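Local coordinates for uncharacterized protein Dfer_1899 (Dyadobacter fermentans, PDB 5HX0) that is of unknown function but forms a six-bladed, sialidase-like beta-propeller with BNR-type repeats, at residues P189-E194 / V224-R229; N233-H238 / S262-S267. All blocks are in the same frame, centred on the assembly; numbering follows the deposited sequence.

Contact 1 (P189-E194 / V224-R229); sequences PHIEPE and VAATDR
A type I beta turn from I191 to E194, part of the long loop between two blades of the propeller, lies against strand 224-229 and meets it mainly through E194 and T227, with I191 and P193 resting on A226. It illustrates how one acidic side chain can tie a loop to a strand. The chain of E194 starts with CG anti to its backbone N (chi1 169°) and bends at chi2 (66°), bringing the carboxylate over the strand backbone. There OE1 accepts a hydrogen bond from T227 N at 2.9 Å, with an N-H...O angle of 157°, the donor standing above the carboxylate plane. Two waters also donate to OE1, and one of these waters also donates to A225 O, the water oxygen 2.8 Å from that carbonyl. The other lies 2.6 Å from T227 OG1, so the carboxylate reaches the strand both directly and through solvent. OE2 sits beside T227 CB at 3.6 Å and takes the backbone N of N196.

Beyond this grip the backbones come close. P193 O and T227 O, both acceptors, lie 3.2 Å apart, and E194 CA makes a CA-H...O contact to T227 O at 3.3 Å. A water donates to P193 O. The apolar half is simpler: CD1 of I191 meets CG2 of V224 tip to tip at 3.9 Å and touches A226 CB as well. Within the loop, H190 NE2 bonds E194 O at 2.8 Å, in the plane of the imidazole, linking the residue before the turn to its last carbonyl.

Strand 220-229 runs antiparallel to strand 234-242, where D228 and R229 face K234 in a classic beta bulge; I191 and P193 extend onto L240 and H238 of that neighbour, while T227 pairs by backbone with I195.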
# COMPACT_ATOMS: atom_id res chain seq x y z
N PRO A 189 -11.71 6.14 -19.44
CA PRO A 189 -11.97 7.49 -19.94
C PRO A 189 -12.88 8.24 -18.98
O PRO A 189 -13.69 7.65 -18.26
CB PRO A 189 -12.66 7.25 -21.29
CG PRO A 189 -13.30 5.89 -21.14
CD PRO A 189 -12.35 5.10 -20.28
N HIS A 190 -12.73 9.56 -18.97
CA HIS A 190 -13.80 10.40 -18.46
C HIS A 190 -14.93 10.41 -19.48
O HIS A 190 -14.68 10.56 -20.68
CB HIS A 190 -13.29 11.82 -18.22
CG HIS A 190 -14.39 12.81 -18.02
ND1 HIS A 190 -14.87 13.60 -19.03
CD2 HIS A 190 -15.13 13.10 -16.92
CE1 HIS A 190 -15.86 14.35 -18.57
NE2 HIS A 190 -16.03 14.07 -17.29
N ILE A 191 -16.16 10.23 -19.04
CA ILE A 191 -17.30 10.22 -19.96
C ILE A 191 -18.07 11.52 -19.80
O ILE A 191 -18.14 12.11 -18.71
CB ILE A 191 -18.21 8.99 -19.79
CG1 ILE A 191 -18.70 8.86 -18.34
CG2 ILE A 191 -17.45 7.72 -20.21
CD1 ILE A 191 -19.91 7.94 -18.19
N GLU A 192 -18.64 11.99 -20.92
CA GLU A 192 -19.26 13.31 -20.98
C GLU A 192 -20.28 13.58 -19.88
O GLU A 192 -20.29 14.71 -19.36
CB GLU A 192 -19.91 13.49 -22.37
CG GLU A 192 -20.45 14.89 -22.64
CD GLU A 192 -21.15 15.00 -24.00
OE1 GLU A 192 -21.32 13.96 -24.67
OE2 GLU A 192 -21.52 16.13 -24.39
N PRO A 193 -21.14 12.65 -19.47
CA PRO A 193 -22.11 12.98 -18.41
C PRO A 193 -21.48 13.31 -17.06
O PRO A 193 -22.13 13.99 -16.26
CB PRO A 193 -22.97 11.72 -18.31
CG PRO A 193 -22.87 11.12 -19.68
CD PRO A 193 -21.46 11.36 -20.10
N GLU A 194 -20.26 12.86 -16.79
CA GLU A 194 -19.63 13.04 -15.48
C GLU A 194 -19.14 14.48 -15.30
O GLU A 194 -18.35 14.97 -16.11
CB GLU A 194 -18.46 12.07 -15.34
CG GLU A 194 -17.55 12.32 -14.14
CD GLU A 194 -18.28 12.06 -12.82
OE1 GLU A 194 -18.79 10.93 -12.64
OE2 GLU A 194 -18.38 12.98 -11.98
N VAL A 224 -20.95 1.78 -16.09
CA VAL A 224 -20.28 2.66 -15.14
C VAL A 224 -21.27 3.70 -14.63
O VAL A 224 -22.35 3.91 -15.18
CB VAL A 224 -19.05 3.37 -15.74
CG1 VAL A 224 -17.97 2.35 -16.14
CG2 VAL A 224 -19.46 4.26 -16.93
N ALA A 225 -20.89 4.36 -13.54
CA ALA A 225 -21.69 5.39 -12.91
C ALA A 225 -21.08 6.74 -13.24
O ALA A 225 -19.87 6.86 -13.44
CB ALA A 225 -21.74 5.20 -11.39
N ALA A 226 -21.93 7.77 -13.29
CA ALA A 226 -21.43 9.12 -13.49
C ALA A 226 -22.31 10.09 -12.72
O ALA A 226 -23.54 9.95 -12.71
CB ALA A 226 -21.38 9.51 -14.98
N THR A 227 -21.67 11.06 -12.05
CA THR A 227 -22.40 12.15 -11.41
C THR A 227 -22.77 13.15 -12.49
O THR A 227 -21.88 13.72 -13.13
CB THR A 227 -21.55 12.84 -10.33
OG1 THR A 227 -21.22 11.92 -9.30
CG2 THR A 227 -22.32 14.02 -9.71
N ASP A 228 -24.07 13.34 -12.72
CA ASP A 228 -24.54 14.23 -13.77
C ASP A 228 -25.28 15.45 -13.25
O ASP A 228 -25.70 16.29 -14.05
CB ASP A 228 -25.40 13.49 -14.80
CG ASP A 228 -26.59 12.76 -14.21
OD1 ASP A 228 -27.00 13.00 -13.05
OD2 ASP A 228 -27.14 11.91 -14.96
N ARG A 229 -25.44 15.59 -11.94
CA ARG A 229 -25.99 16.79 -11.33
C ARG A 229 -25.34 16.94 -9.96
O ARG A 229 -25.10 15.93 -9.28
CB ARG A 229 -27.52 16.73 -11.20
CG ARG A 229 -28.13 17.91 -10.44
CD ARG A 229 -29.64 17.95 -10.63
NE ARG A 229 -30.34 16.95 -9.82
CZ ARG A 229 -31.55 16.48 -10.12
NH1 ARG A 229 -32.18 16.91 -11.21
NH2 ARG A 229 -32.13 15.58 -9.34
O HOH W 1 -23.87 15.88 -17.00
O HOH W 2 -17.88 8.71 -14.07
O HOH W 3 -19.15 10.45 -9.99

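Contact 2 (N233-H238 / S262-S267); sequences NKTSNH and SFNEAS
The hydroxyl of T235 both donates and accepts: OG1 donates to F263 O at 2.6 Å and accepts from a water at 2.7 Å, which in turn accepts from N264 ND2. Its torsion (chi1 60°) sets OG1 between the backbone N and the carbonyl carbon, and the hydroxyl approaches F263 O from well above the carbonyl plane. Here side chains do much of the work that backbone pairing does in a regular sheet: the segments 234-238 and 262-267 lie at 59° to each other and share one backbone bond across the contact, F263 N to T235 O at 2.9 Å. S262 adds a second example: its OG takes the N-H of T235 at 3.2 Å and lies alongside CG of K234, while a water joins it to N233 OD1.

Farther on, N237 carries the contact. Its ND2 bonds N264 O at 2.8 Å in a nearly straight N-H...O arrangement (173°), with donor and acceptor lying in each other's planes and the oxygen met on a lone pair. The same nitrogen also bonds V224 O, so the amide ties together three strands, and N208 of the loop shares the N264 carbonyl. The other end of the amide is less well provided for. OD1 sits 3.1 Å from CB of F263, whose side chain crosses that of N237 at about a right angle, and it is buried with no polar partner in the model. The ring of F263 goes on to meet W304 edge-to-face.

The contact therefore joins strand 234-242 to the first strand of the next blade largely through hydroxyl and amide groups bonded to main-chain atoms, a directional form of attachment that leaves one buried acceptor unpaired.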
# COMPACT_ATOMS: atom_id res chain seq x y z
N ASN A 233 -27.15 15.85 -5.55
CA ASN A 233 -26.35 14.85 -6.25
C ASN A 233 -27.25 13.87 -7.01
O ASN A 233 -28.24 13.38 -6.47
CB ASN A 233 -25.48 14.11 -5.23
CG ASN A 233 -24.60 13.05 -5.87
OD1 ASN A 233 -25.02 11.91 -6.06
ND2 ASN A 233 -23.36 13.43 -6.18
N LYS A 234 -26.90 13.61 -8.27
CA LYS A 234 -27.57 12.55 -9.03
C LYS A 234 -26.54 11.81 -9.87
O LYS A 234 -25.60 12.42 -10.40
CB LYS A 234 -28.68 13.09 -9.94
CG LYS A 234 -29.64 11.99 -10.44
CD LYS A 234 -30.80 12.59 -11.23
CE LYS A 234 -30.30 13.33 -12.44
NZ LYS A 234 -29.86 12.40 -13.55
N THR A 235 -26.71 10.49 -9.98
CA THR A 235 -25.89 9.67 -10.85
C THR A 235 -26.76 8.94 -11.86
O THR A 235 -27.95 8.67 -11.62
CB THR A 235 -25.05 8.63 -10.05
OG1 THR A 235 -25.90 7.75 -9.31
CG2 THR A 235 -24.07 9.33 -9.11
N SER A 236 -26.15 8.61 -12.99
CA SER A 236 -26.77 7.81 -14.04
C SER A 236 -25.77 6.74 -14.50
O SER A 236 -24.58 6.83 -14.22
CB SER A 236 -27.21 8.69 -15.23
OG SER A 236 -26.09 9.45 -15.69
N ASN A 237 -26.28 5.74 -15.21
CA ASN A 237 -25.48 4.63 -15.70
C ASN A 237 -25.31 4.72 -17.21
O ASN A 237 -26.22 5.16 -17.94
CB ASN A 237 -26.11 3.27 -15.35
CG ASN A 237 -25.90 2.88 -13.89
OD1 ASN A 237 -26.83 2.44 -13.23
ND2 ASN A 237 -24.67 3.04 -13.38
N HIS A 238 -24.15 4.26 -17.67
CA HIS A 238 -23.71 4.37 -19.06
C HIS A 238 -22.90 3.13 -19.39
O HIS A 238 -22.15 2.64 -18.54
CB HIS A 238 -22.90 5.66 -19.24
CG HIS A 238 -23.63 6.88 -18.76
ND1 HIS A 238 -24.47 7.59 -19.58
CD2 HIS A 238 -23.74 7.43 -17.53
CE1 HIS A 238 -25.04 8.57 -18.89
NE2 HIS A 238 -24.62 8.49 -17.64
N SER A 262 -31.47 8.29 -8.83
CA SER A 262 -30.07 8.02 -9.17
C SER A 262 -29.88 6.54 -9.46
O SER A 262 -30.53 5.68 -8.85
CB SER A 262 -29.13 8.42 -8.03
OG SER A 262 -29.03 9.83 -7.82
N PHE A 263 -28.98 6.25 -10.38
CA PHE A 263 -28.53 4.89 -10.67
C PHE A 263 -27.03 4.88 -10.47
O PHE A 263 -26.34 5.76 -11.00
CB PHE A 263 -28.91 4.49 -12.10
CG PHE A 263 -30.38 4.61 -12.37
CD1 PHE A 263 -31.24 3.59 -12.01
CD2 PHE A 263 -30.89 5.77 -12.94
CE1 PHE A 263 -32.62 3.72 -12.22
CE2 PHE A 263 -32.24 5.90 -13.16
CZ PHE A 263 -33.11 4.87 -12.81
N ASN A 264 -26.52 3.93 -9.68
CA ASN A 264 -25.08 3.92 -9.43
C ASN A 264 -24.51 2.53 -9.66
O ASN A 264 -24.15 2.19 -10.79
CB ASN A 264 -24.75 4.48 -8.02
CG ASN A 264 -25.70 4.00 -6.91
OD1 ASN A 264 -25.79 2.80 -6.63
ND2 ASN A 264 -26.36 4.93 -6.24
N GLU A 265 -24.45 1.68 -8.63
CA GLU A 265 -23.77 0.39 -8.78
C GLU A 265 -24.56 -0.54 -9.71
O GLU A 265 -25.77 -0.69 -9.57
CB GLU A 265 -23.59 -0.25 -7.40
CG GLU A 265 -22.67 0.59 -6.59
CD GLU A 265 -22.56 0.13 -5.16
OE1 GLU A 265 -23.43 -0.63 -4.67
OE2 GLU A 265 -21.60 0.56 -4.50
N ALA A 266 -23.87 -1.14 -10.68
CA ALA A 266 -24.55 -1.89 -11.73
C ALA A 266 -23.69 -3.07 -12.15
O ALA A 266 -22.49 -2.92 -12.35
CB ALA A 266 -24.81 -0.99 -12.95
N SER A 267 -24.32 -4.24 -12.27
CA SER A 267 -23.68 -5.40 -12.90
C SER A 267 -24.31 -5.64 -14.26
O SER A 267 -25.53 -5.51 -14.42
CB SER A 267 -23.84 -6.66 -12.03
OG SER A 267 -22.92 -6.63 -10.93
O HOH W 4 -27.13 9.93 -5.79
O HOH W 5 -25.72 7.74 -6.64

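The two contacts come in series along the chain, contact 1 closing before contact 2 opens, and their centres are 9 Å apart. They share one four-stranded antiparallel sheet, since strand 220-229 of contact 1 and strand 234-242 of contact 2 are neighbours in it. D228 OD2 meets S236 OG at 2.8 Å there, and the ring of P193 packs on H238. Contact 1 fastens the incoming interblade loop to this blade, whereas contact 2 carries the same blade onward to strand 262-270 of the next. Together they show how a propeller blade is held to the chain that precedes it and the blade that follows.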